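Side-chain contacts in putative NAD(P)H-flavin oxidoreductase (Neisseria meningitidis serogroup A / serotype 4A, PDB 6WT2), which binds FMN and probably uses NAD(P)H to reduce nitro compounds such as chloramphenicol, as in other NfsB-like nitroreductases: residues 5-9 with 10-14; 58-62 with 63-67; 109-113 with 114-118; 203-206 with 207-211. All coordinates share one frame; numbering follows the deposited sequence. Where two conformers were deposited one is given.

Contact 1: 5-9 with 10-14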
loop_
_atom_site.group_PDB
_atom_site.type_symbol
_atom_site.label_atom_id
_atom_site.label_comp_id
_atom_site.label_asym_id
_atom_site.label_seq_id
_atom_site.Cartn_x
_atom_site.Cartn_y
_atom_site.Cartn_z
ATOM N N THR A 5 -13.705 -18.066 6.545
ATOM C CA THR A 5 -14.738 -18.210 5.523
ATOM C C THR A 5 -14.056 -17.978 4.179
ATOM O O THR A 5 -13.625 -16.862 3.873
ATOM C CB THR A 5 -15.899 -17.242 5.747
ATOM O OG1 THR A 5 -15.605 -15.972 5.153
ATOM C CG2 THR A 5 -16.149 -17.054 7.240
ATOM N N VAL A 6 -13.928 -19.037 3.395
ATOM C CA VAL A 6 -13.027 -19.057 2.252
ATOM C C VAL A 6 -13.834 -18.899 0.973
ATOM O O VAL A 6 -14.867 -19.556 0.793
ATOM C CB VAL A 6 -12.198 -20.350 2.237
ATOM C CG1 VAL A 6 -11.300 -20.403 1.011
ATOM C CG2 VAL A 6 -11.376 -20.436 3.510
ATOM N N LEU A 7 -13.367 -18.026 0.090
ATOM C CA LEU A 7 -13.951 -17.855 -1.229
ATOM C C LEU A 7 -13.087 -18.541 -2.287
ATOM O O LEU A 7 -11.864 -18.646 -2.151
ATOM C CB LEU A 7 -14.090 -16.372 -1.564
ATOM C CG LEU A 7 -14.863 -15.523 -0.555
ATOM C CD1 LEU A 7 -14.975 -14.096 -1.065
ATOM C CD2 LEU A 7 -16.231 -16.137 -0.320
ATOM N N ASP A 8 -13.731 -19.002 -3.355
ATOM C CA ASP A 8 -12.972 -19.569 -4.461
ATOM C C ASP A 8 -12.148 -18.470 -5.128
ATOM O O ASP A 8 -12.614 -17.338 -5.291
ATOM C CB ASP A 8 -13.906 -20.235 -5.467
ATOM C CG ASP A 8 -13.158 -21.092 -6.471
ATOM O OD1 ASP A 8 -12.675 -20.543 -7.488
ATOM O OD2 ASP A 8 -13.024 -22.314 -6.226
ATOM N N ARG A 9 -10.909 -18.806 -5.503
ATOM C CA ARG A 9 -10.000 -17.780 -6.006
ATOM C C ARG A 9 -10.495 -17.160 -7.312
ATOM O O ARG A 9 -10.192 -15.997 -7.593
ATOM C CB ARG A 9 -8.585 -18.347 -6.188
ATOM C CG ARG A 9 -8.426 -19.352 -7.311
ATOM C CD ARG A 9 -6.952 -19.561 -7.674
ATOM N NE ARG A 9 -6.825 -20.193 -8.986
ATOM C CZ ARG A 9 -6.667 -21.497 -9.172
ATOM N NH1 ARG A 9 -6.604 -22.316 -8.131
ATOM N NH2 ARG A 9 -6.575 -21.984 -10.399
ATOM N N GLU A 10 -11.250 -17.901 -8.125
ATOM C CA GLU A 10 -11.776 -17.287 -9.343
ATOM C C GLU A 10 -12.856 -16.265 -9.016
ATOM O O GLU A 10 -12.990 -15.258 -9.723
ATOM C CB GLU A 10 -12.307 -18.353 -10.296
ATOM C CG GLU A 10 -11.237 -19.298 -10.836
ATOM C CD GLU A 10 -10.291 -18.651 -11.853
ATOM O OE1 GLU A 10 -10.434 -17.443 -12.155
ATOM O OE2 GLU A 10 -9.395 -19.367 -12.359
ATOM N N GLN A 11 -13.621 -16.513 -7.946
ATOM C CA GLN A 11 -14.586 -15.542 -7.440
ATOM C C GLN A 11 -13.881 -14.314 -6.876
ATOM O O GLN A 11 -14.307 -13.176 -7.117
ATOM C CB GLN A 11 -15.459 -16.210 -6.369
ATOM C CG GLN A 11 -16.534 -15.343 -5.718
ATOM C CD GLN A 11 -17.302 -16.097 -4.623
ATOM O OE1 GLN A 11 -16.868 -17.156 -4.155
ATOM N NE2 GLN A 11 -18.444 -15.553 -4.215
ATOM N N VAL A 12 -12.794 -14.525 -6.129
ATOM C CA VAL A 12 -12.016 -13.398 -5.619
ATOM C C VAL A 12 -11.483 -12.556 -6.771
ATOM O O VAL A 12 -11.681 -11.336 -6.816
ATOM C CB VAL A 12 -10.880 -13.892 -4.714
ATOM C CG1 VAL A 12 -9.937 -12.742 -4.372
ATOM C CG2 VAL A 12 -11.457 -14.524 -3.459
ATOM N N LEU A 13 -10.791 -13.196 -7.717
ATOM C CA LEU A 13 -10.223 -12.458 -8.840
ATOM C C LEU A 13 -11.306 -11.713 -9.621
ATOM O O LEU A 13 -11.122 -10.543 -9.989
ATOM C CB LEU A 13 -9.455 -13.419 -9.753
ATOM C CG LEU A 13 -8.702 -12.830 -10.946
ATOM C CD1 LEU A 13 -7.611 -11.878 -10.475
ATOM C CD2 LEU A 13 -8.131 -13.941 -11.823
ATOM N N SER A 14 -12.445 -12.370 -9.872
ATOM C CA SER A 14 -13.517 -11.723 -10.627
ATOM C C SER A 14 -14.010 -10.465 -9.920
ATOM O O SER A 14 -14.268 -9.440 -10.564
ATOM C CB SER A 14 -14.676 -12.693 -10.841
ATOM O OG SER A 14 -14.384 -13.622 -11.855
#
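D8 and V12 mark the point where an extended N-terminal arm turns into helix 9-16: L7 and D8 have strand-like backbone angles, while R9 to S14 are helical. The first helical bond runs from V12 N to D8 O (2.9 Å) in the carbonyl plane, and L13 N repeats it on R9 O. D8 is the N-cap. Its CG stands anti to the backbone N (chi1 -168°), which brings OD1 back over the first turn to accept from E10 N at 3.1 Å. That donor reaches OD1 on the anti side, 27° out of the carboxylate plane. A negative carboxylate at this end would probably also be favoured by the N-H groups of the first turn.

On the inner side, L7 CB rests against V12 CG2 at 3.7 Å; the valine turns that methyl back along its own N side, toward the arm. The extended Q11 chain runs obliquely past L7, its OE1 3.9 Å from L7 CB. R9 points away from the turn, and its NH1 forms a salt bridge with D35 of the second subunit. E10 OE2 is 4.3 Å from R9 NH2, too far for a salt bridge, and lies oblique to the guanidinium. L7 also packs on M162 of the second subunit, so the arm belongs to the dimer interface. L7, just before the N-cap, meeting V12, four residues after it, is the hydrophobic staple, here combined with the aspartate N-cap at the start of helix 9-16.

Contact 2: 58-62 with 63-67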
loop_
_atom_site.group_PDB
_atom_site.type_symbol
_atom_site.label_atom_id
_atom_site.label_comp_id
_atom_site.label_asym_id
_atom_site.label_seq_id
_atom_site.Cartn_x
_atom_site.Cartn_y
_atom_site.Cartn_z
ATOM N N VAL A 58 -9.194 11.150 7.165
ATOM C CA VAL A 58 -9.991 12.375 7.181
ATOM C C VAL A 58 -11.081 12.241 6.123
ATOM O O VAL A 58 -10.796 12.234 4.924
ATOM C CB VAL A 58 -9.132 13.619 6.927
ATOM C CG1 VAL A 58 -9.992 14.880 7.035
ATOM C CG2 VAL A 58 -7.951 13.656 7.882
ATOM N N VAL A 59 -12.326 12.116 6.568
ATOM C CA VAL A 59 -13.474 11.995 5.677
ATOM C C VAL A 59 -13.981 13.405 5.407
ATOM O O VAL A 59 -14.465 14.085 6.316
ATOM C CB VAL A 59 -14.567 11.115 6.289
ATOM C CG1 VAL A 59 -15.597 10.749 5.239
ATOM C CG2 VAL A 59 -13.950 9.867 6.879
ATOM N N VAL A 60 -13.876 13.839 4.160
ATOM C CA VAL A 60 -14.113 15.227 3.794
ATOM C C VAL A 60 -15.459 15.273 3.080
ATOM O O VAL A 60 -15.548 15.219 1.850
ATOM C CB VAL A 60 -12.972 15.782 2.942
ATOM C CG1 VAL A 60 -13.210 17.253 2.631
ATOM C CG2 VAL A 60 -11.654 15.589 3.674
ATOM N N GLN A 61 -16.521 15.416 3.868
ATOM C CA GLN A 61 -17.887 15.498 3.355
ATOM C C GLN A 61 -18.422 16.924 3.285
ATOM O O GLN A 61 -19.408 17.166 2.582
ATOM C CB GLN A 61 -18.802 14.640 4.228
ATOM C CG GLN A 61 -18.365 13.181 4.231
ATOM C CD GLN A 61 -18.344 12.634 2.828
ATOM O OE1 GLN A 61 -17.291 12.573 2.175
ATOM N NE2 GLN A 61 -19.517 12.258 2.329
ATOM N N ASN A 62 -17.791 17.860 3.980
ATOM C CA ASN A 62 -18.182 19.268 3.983
ATOM C C ASN A 62 -17.861 19.913 2.638
ATOM O O ASN A 62 -16.677 20.068 2.304
ATOM C CB ASN A 62 -17.452 19.986 5.121
ATOM C CG ASN A 62 -17.899 21.419 5.309
ATOM O OD1 ASN A 62 -18.431 22.056 4.399
ATOM N ND2 ASN A 62 -17.664 21.943 6.508
ATOM N N PRO A 63 -18.853 20.308 1.844
ATOM C CA PRO A 63 -18.533 20.901 0.537
ATOM C C PRO A 63 -17.758 22.219 0.626
ATOM O O PRO A 63 -17.122 22.602 -0.369
ATOM C CB PRO A 63 -19.914 21.083 -0.108
ATOM C CG PRO A 63 -20.855 21.220 1.078
ATOM C CD PRO A 63 -20.309 20.249 2.087
ATOM N N GLU A 64 -17.793 22.931 1.765
ATOM C CA GLU A 64 -16.928 24.104 1.916
ATOM C C GLU A 64 -15.461 23.705 1.857
ATOM O O GLU A 64 -14.635 24.401 1.252
ATOM C CB GLU A 64 -17.198 24.836 3.236
ATOM C CG GLU A 64 -16.316 26.093 3.392
ATOM C CD GLU A 64 -16.289 26.662 4.817
ATOM O OE1 GLU A 64 -16.670 25.946 5.769
ATOM O OE2 GLU A 64 -15.887 27.840 4.979
ATOM N N ILE A 65 -15.119 22.585 2.488
ATOM C CA ILE A 65 -13.745 22.122 2.448
ATOM C C ILE A 65 -13.413 21.615 1.054
ATOM O O ILE A 65 -12.361 21.939 0.498
ATOM C CB ILE A 65 -13.513 21.048 3.523
ATOM C CG1 ILE A 65 -13.795 21.618 4.907
ATOM C CG2 ILE A 65 -12.076 20.526 3.449
ATOM C CD1 ILE A 65 -13.526 20.595 6.020
ATOM N N ARG A 66 -14.322 20.854 0.447
ATOM C CA ARG A 66 -14.059 20.360 -0.907
ATOM C C ARG A 66 -13.808 21.509 -1.875
ATOM O O ARG A 66 -12.890 21.447 -2.703
ATOM C CB ARG A 66 -15.222 19.503 -1.396
ATOM C CG ARG A 66 -15.331 18.157 -0.712
ATOM C CD ARG A 66 -16.371 17.312 -1.416
ATOM N NE ARG A 66 -16.613 16.051 -0.725
ATOM C CZ ARG A 66 -17.284 15.041 -1.265
ATOM N NH1 ARG A 66 -17.744 15.152 -2.505
ATOM N NH2 ARG A 66 -17.471 13.922 -0.578
ATOM N N GLN A 67 -14.613 22.570 -1.790
ATOM C CA GLN A 67 -14.404 23.714 -2.671
ATOM C C GLN A 67 -13.100 24.432 -2.354
ATOM O O GLN A 67 -12.468 24.993 -3.256
ATOM C CB GLN A 67 -15.584 24.672 -2.569
ATOM C CG GLN A 67 -16.853 24.106 -3.147
ATOM C CD GLN A 67 -16.841 24.079 -4.657
ATOM O OE1 GLN A 67 -17.356 23.150 -5.272
ATOM N NE2 GLN A 67 -16.262 25.109 -5.267
HETATM O O HOH W 1 -18.520 24.559 6.884
#
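R66 reaches back from helix 63-69 over V60, Q61 and N62, the residues that lead from strand 55-59 into that helix. Its CB stands 4.0 Å from N62 O, the carbonyl that accepts R66 N in the first helical bond. CG lies alongside V60, 4.1 Å from the methyl CG1, and CD continues past V60 O. The chain is extended (chi2 -171°, chi3 -175°), which sets NE directly on V60 O: 2.9 Å, nearly straight at 164°, with the oxygen in the guanidinium plane. NH2 adds only a weak bond to V60 O, but a better one to Q61 OE1 at 3.1 Å, approaching from above the amide plane. NH1 and NH2 go on to A83 O and S84 O, so backbone carbonyls satisfy much of this buried guanidinium; S84 O also takes Q61 NE2.

In the apolar part, V60 CG1 meets I65 CG2 at 3.6 Å, the side chains crossing at about a right angle. N62 OD1 accepts E64 N at 2.8 Å, while one water links N62 ND2 to E64 OE1. The asparagine thus forms an Asx turn, a common form of helix N-cap, here where strand 55-59 passes into helix 63-69.

Contact 3: 109-113 with 114-118. With NIO (nicotinic acid), chain E; FMN (flavin mononucleotide), chain K.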
loop_
_atom_site.group_PDB
_atom_site.type_symbol
_atom_site.label_atom_id
_atom_site.label_comp_id
_atom_site.label_asym_id
_atom_site.label_seq_id
_atom_site.Cartn_x
_atom_site.Cartn_y
_atom_site.Cartn_z
ATOM N N ARG A 109 -0.234 -4.281 21.045
ATOM C CA ARG A 109 0.200 -5.626 20.667
ATOM C C ARG A 109 0.199 -6.593 21.839
ATOM O O ARG A 109 0.502 -7.773 21.649
ATOM C CB ARG A 109 1.603 -5.596 20.066
ATOM C CG ARG A 109 1.756 -4.689 18.884
ATOM C CD ARG A 109 3.101 -4.905 18.213
ATOM N NE ARG A 109 3.154 -6.181 17.501
ATOM C CZ ARG A 109 4.168 -6.572 16.730
ATOM N NH1 ARG A 109 5.237 -5.799 16.585
ATOM N NH2 ARG A 109 4.116 -7.744 16.116
ATOM N N GLY A 110 -0.113 -6.130 23.049
ATOM C CA GLY A 110 -0.094 -7.003 24.204
ATOM C C GLY A 110 1.242 -7.123 24.894
ATOM O O GLY A 110 1.452 -8.086 25.646
ATOM N N VAL A 111 2.157 -6.186 24.674
ATOM C CA VAL A 111 3.441 -6.165 25.375
ATOM C C VAL A 111 3.379 -5.025 26.389
ATOM O O VAL A 111 3.527 -3.853 26.025
ATOM C CB VAL A 111 4.618 -5.989 24.408
ATOM C CG1 VAL A 111 5.934 -6.094 25.148
ATOM C CG2 VAL A 111 4.535 -7.005 23.262
ATOM N N THR A 112 3.181 -5.351 27.664
ATOM C CA THR A 112 3.005 -4.320 28.688
ATOM C C THR A 112 3.852 -4.504 29.929
ATOM O O THR A 112 3.946 -3.561 30.725
ATOM C CB THR A 112 1.529 -4.217 29.118
ATOM O OG1 THR A 112 1.098 -5.464 29.677
ATOM C CG2 THR A 112 0.640 -3.846 27.919
ATOM N N GLU A 113 4.439 -5.671 30.146
ATOM C CA GLU A 113 5.377 -5.837 31.249
ATOM C C GLU A 113 6.620 -4.998 30.967
ATOM O O GLU A 113 7.155 -5.046 29.851
ATOM C CB GLU A 113 5.730 -7.308 31.422
ATOM C CG GLU A 113 6.471 -7.625 32.715
ATOM C CD GLU A 113 7.971 -7.431 32.594
ATOM O OE1 GLU A 113 8.543 -7.857 31.561
ATOM O OE2 GLU A 113 8.572 -6.841 33.521
ATOM N N PRO A 114 7.083 -4.193 31.926
ATOM C CA PRO A 114 8.137 -3.211 31.611
ATOM C C PRO A 114 9.409 -3.810 31.020
ATOM O O PRO A 114 9.957 -3.243 30.072
ATOM C CB PRO A 114 8.389 -2.548 32.971
ATOM C CG PRO A 114 7.065 -2.616 33.641
ATOM C CD PRO A 114 6.497 -3.956 33.260
ATOM N N ASP A 115 9.903 -4.932 31.551
ATOM C CA ASP A 115 11.090 -5.540 30.959
ATOM C C ASP A 115 10.808 -6.028 29.544
ATOM O O ASP A 115 11.643 -5.858 28.647
ATOM C CB ASP A 115 11.594 -6.680 31.840
ATOM C CG ASP A 115 11.892 -6.222 33.256
ATOM O OD1 ASP A 115 12.304 -5.056 33.423
ATOM O OD2 ASP A 115 11.709 -7.021 34.201
ATOM N N ALA A 116 9.629 -6.618 29.317
ATOM C CA ALA A 116 9.269 -7.047 27.968
ATOM C C ALA A 116 9.173 -5.859 27.015
ATOM O O ALA A 116 9.685 -5.914 25.890
ATOM C CB ALA A 116 7.949 -7.824 27.984
HETATM N N MSE A 117 8.539 -4.779 27.448
HETATM C CA MSE A 117 8.426 -3.566 26.627
HETATM C C MSE A 117 9.783 -2.998 26.289
HETATM O O MSE A 117 10.045 -2.629 25.136
HETATM C CB MSE A 117 7.611 -2.487 27.338
HETATM C CG MSE A 117 6.120 -2.746 27.335
HETATM SE SE MSE A 117 5.149 -1.211 28.038
HETATM C CE MSE A 117 6.086 -0.979 29.716
ATOM N N ALA A 118 10.643 -2.925 27.304
ATOM C CA ALA A 118 11.994 -2.424 27.089
ATOM C C ALA A 118 12.714 -3.224 26.006
ATOM O O ALA A 118 13.403 -2.652 25.153
ATOM C CB ALA A 118 12.781 -2.462 28.402
HETATM N N NIO E . 10.369 -6.758 12.773
HETATM C C1 NIO E . 9.127 -6.993 13.222
HETATM C C2 NIO E . 8.053 -6.247 12.754
HETATM C C3 NIO E . 8.265 -5.241 11.818
HETATM C C4 NIO E . 9.559 -5.007 11.381
HETATM C C5 NIO E . 10.600 -5.788 11.877
HETATM C C6 NIO E . 6.666 -6.518 13.270
HETATM O O1 NIO E . 5.705 -5.955 12.708
HETATM O O2 NIO E . 6.512 -7.288 14.252
HETATM N N1 FMN K . 5.798 -9.193 11.060
HETATM C C2 FMN K . 6.933 -9.898 11.322
HETATM O O2 FMN K . 6.852 -10.853 12.119
HETATM N N3 FMN K . 8.145 -9.528 10.871
HETATM C C4 FMN K . 8.308 -8.477 10.045
HETATM O O4 FMN K . 9.413 -8.196 9.542
HETATM C C4A FMN K . 7.114 -7.706 9.664
HETATM N N5 FMN K . 7.229 -6.556 8.974
HETATM C C5A FMN K . 6.117 -5.924 8.550
HETATM C C6 FMN K . 6.231 -4.978 7.534
HETATM C C7 FMN K . 5.089 -4.307 7.129
HETATM C C7M FMN K . 5.195 -3.288 6.030
HETATM C C8 FMN K . 3.758 -4.756 7.606
HETATM C C8M FMN K . 2.488 -4.132 7.089
HETATM C C9 FMN K . 3.648 -5.706 8.615
HETATM C C9A FMN K . 4.776 -6.368 9.024
HETATM N N10 FMN K . 4.667 -7.400 9.977
HETATM C C10 FMN K . 5.841 -8.084 10.312
HETATM C "C1'" FMN K . 3.361 -7.841 10.479
HETATM C "C2'" FMN K . 2.815 -6.867 11.541
HETATM O "O2'" FMN K . 3.484 -7.091 12.789
HETATM C "C3'" FMN K . 1.331 -7.133 11.702
HETATM O "O3'" FMN K . 0.682 -6.757 10.484
HETATM C "C4'" FMN K . 0.707 -6.340 12.852
HETATM O "O4'" FMN K . 1.396 -6.710 14.053
HETATM C "C5'" FMN K . -0.775 -6.664 12.970
HETATM O "O5'" FMN K . -0.946 -8.082 12.987
HETATM P P FMN K . -1.954 -8.764 11.933
HETATM O O1P FMN K . -3.263 -8.062 12.151
HETATM O O2P FMN K . -1.922 -10.228 12.264
HETATM O O3P FMN K . -1.285 -8.445 10.607
#
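E113 folds its carboxylate over the start of helix 114-131 and meets two amides at once: OE1 accepts A116 N at 2.8 Å and OE2 accepts D115 N at 3.0 Å. Both donors come from above the carboxylate plane. The bend at chi2 (-86°) turns the acid back over P114, and two bonds to neighbouring amides should fix its rotation. In the backbone, M117 N meets E113 O at 2.8 Å, nearly along the C=O axis.

Beside this tight cap lies an apolar patch. V111 CG1 packs against A116 CB at 3.9 Å and beside CG of M117, a selenomethionine whose CE comes to 3.5 Å from T112 O. V111 and M117 both also touch L106. A short loop joins two helices here: G110 ends helix 100-108 in a Schellman motif with positive phi, and E113 N-caps helix 114-131.

The rim of E113, P114 and D115 is exposed by contrast. There E113 OE2 and D115 OD2, like charges, crowd to 3.2 Å, which may raise the proton affinity of one of them. R109 makes no contact with 114-118 and turns to the bound nicotinic acid and FMN, the latter also held by R23 and S21 of the second subunit. NH1 (3.0 Å) and NH2 donate to nicotinic acid O2 at the guanidinium edge. FMN O4' lies over one face, 3.9 Å from CZ, and NH1 also bonds Y124 OH.

Contact 4: 203-206 with 207-211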
loop_
_atom_site.group_PDB
_atom_site.type_symbol
_atom_site.label_atom_id
_atom_site.label_comp_id
_atom_site.label_asym_id
_atom_site.label_seq_id
_atom_site.Cartn_x
_atom_site.Cartn_y
_atom_site.Cartn_z
ATOM N N GLY A 203 -17.579 6.378 -4.701
ATOM C CA GLY A 203 -18.932 6.657 -5.147
ATOM C C GLY A 203 -19.382 5.632 -6.166
ATOM O O GLY A 203 -18.878 4.508 -6.203
ATOM N N TYR A 204 -20.338 6.041 -6.987
ATOM C CA TYR A 204 -20.892 5.203 -8.036
ATOM C C TYR A 204 -20.627 5.862 -9.382
ATOM O O TYR A 204 -20.953 7.037 -9.575
ATOM C CB TYR A 204 -22.383 4.985 -7.800
ATOM C CG TYR A 204 -22.674 4.299 -6.487
ATOM C CD1 TYR A 204 -22.626 2.911 -6.392
ATOM C CD2 TYR A 204 -22.983 5.033 -5.340
ATOM C CE1 TYR A 204 -22.884 2.265 -5.192
ATOM C CE2 TYR A 204 -23.250 4.388 -4.124
ATOM C CZ TYR A 204 -23.198 3.002 -4.069
ATOM O OH TYR A 204 -23.444 2.341 -2.890
ATOM N N ARG A 205 -20.043 5.103 -10.307
ATOM C CA ARG A 205 -19.585 5.666 -11.571
ATOM C C ARG A 205 -20.757 6.172 -12.408
ATOM O O ARG A 205 -21.856 5.616 -12.386
ATOM C CB ARG A 205 -18.797 4.625 -12.369
ATOM C CG ARG A 205 -19.643 3.483 -12.912
ATOM C CD ARG A 205 -18.779 2.305 -13.332
ATOM N NE ARG A 205 -19.597 1.178 -13.765
ATOM C CZ ARG A 205 -19.938 0.157 -12.983
ATOM N NH1 ARG A 205 -19.518 0.119 -11.726
ATOM N NH2 ARG A 205 -20.688 -0.831 -13.459
ATOM N N VAL A 206 -20.513 7.249 -13.149
ATOM C CA VAL A 206 -21.572 7.817 -13.975
ATOM C C VAL A 206 -21.661 7.131 -15.335
ATOM O O VAL A 206 -22.734 7.140 -15.951
ATOM C CB VAL A 206 -21.384 9.340 -14.131
ATOM C CG1 VAL A 206 -20.320 9.659 -15.164
ATOM C CG2 VAL A 206 -22.697 10.012 -14.466
ATOM N N GLN A 207 -20.582 6.506 -15.803
ATOM C CA GLN A 207 -20.580 5.843 -17.101
ATOM C C GLN A 207 -19.680 4.618 -17.018
ATOM O O GLN A 207 -19.019 4.374 -16.005
ATOM C CB GLN A 207 -20.124 6.795 -18.211
ATOM C CG GLN A 207 -18.737 7.382 -17.987
ATOM C CD GLN A 207 -18.428 8.519 -18.940
ATOM O OE1 GLN A 207 -19.320 9.048 -19.602
ATOM N NE2 GLN A 207 -17.161 8.904 -19.011
ATOM N N GLU A 208 -19.655 3.841 -18.093
ATOM C CA GLU A 208 -18.784 2.679 -18.101
ATOM C C GLU A 208 -17.326 3.118 -18.169
ATOM O O GLU A 208 -16.987 4.161 -18.735
ATOM C CB GLU A 208 -19.140 1.746 -19.258
ATOM C CG GLU A 208 -20.356 0.885 -18.937
ATOM C CD GLU A 208 -20.371 0.439 -17.472
ATOM O OE1 GLU A 208 -19.527 -0.401 -17.091
ATOM O OE2 GLU A 208 -21.207 0.943 -16.695
ATOM N N ILE A 209 -16.469 2.335 -17.533
ATOM C CA ILE A 209 -15.037 2.592 -17.499
ATOM C C ILE A 209 -14.331 1.416 -18.160
ATOM O O ILE A 209 -14.557 0.259 -17.783
ATOM C CB ILE A 209 -14.537 2.786 -16.060
ATOM C CG1 ILE A 209 -15.294 3.928 -15.376
ATOM C CG2 ILE A 209 -13.030 3.021 -16.043
ATOM C CD1 ILE A 209 -15.212 3.875 -13.864
ATOM N N ALA A 210 -13.481 1.710 -19.138
ATOM C CA ALA A 210 -12.705 0.662 -19.789
ATOM C C ALA A 210 -11.611 0.145 -18.864
ATOM O O ALA A 210 -10.979 0.912 -18.135
ATOM C CB ALA A 210 -12.088 1.188 -21.084
ATOM N N THR A 211 -11.383 -1.172 -18.908
ATOM C CA THR A 211 -10.279 -1.776 -18.167
ATOM C C THR A 211 -8.949 -1.255 -18.691
ATOM O O THR A 211 -8.723 -1.226 -19.899
ATOM C CB THR A 211 -10.317 -3.297 -18.306
ATOM O OG1 THR A 211 -11.614 -3.778 -17.938
ATOM C CG2 THR A 211 -9.273 -3.937 -17.415
#
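R205 and E208 face each other across a bend in an irregular chain: V206 alone takes a helix-like conformation between extended neighbours, and no backbone hydrogen bond joins 203-206 to 207-211. This is the loop by which the chain leaves strand 194-203 of the antiparallel nitroreductase sheet on its way to the C-terminal strand 221-223. With no helical turn or beta pairing to hold the two halves, side chains make the link.

R205 CG sits between its backbone N and carbonyl carbon (chi1 69°), a crowded position that sends the extended chain over the following residues. Its methylene carbons run past the Q207 carbonyl, with CG 3.3 Å from Q207 O. Farther out, NE reaches E208 OE2 in a salt bridge whose hydrogen bond is weak: 3.4 Å long, though straight at 165°. The oxygen lies at the guanidinium edge, yet the carboxylate stands nearly upright to that plane, 84° from it. The second oxygen, OE1, is therefore not paired side by side with NH2, from which it is 3.8 Å away. E208 arrives there because its chain bends at chi2.

R205 also packs on C22 of its own chain and on M4 of the second subunit. Farther along, I209 O and T211 OG1 both accept from K20 NZ, which probably helps to position K20, a lysine of the FMN pocket. I209 itself comes within about 5 Å of a bound FMN, and its terminal methyl CD1 touches R205 CD at 3.9 Å.

Contacts 1, 2 and 3 all begin helices, but each caps differently: an aspartate, an asparagine and a glutamate, the last taking two amides instead of one. Contact 4 has no helix and relies on a weak salt bridge. Contacts 1 and 2 are partly buried, whereas 3 and 4 lie at the surface, their centres about 49 Å apart. The first two meet the second subunit broadly, the others each through a single residue. Arginines differ with place: R66 is buried among carbonyls, R9 pairs across the dimer, R109 holds a ligand carboxylate and R205 pairs locally. Contacts 3 and 4 approach bound FMN; contact 2 lies away from the annotated sites.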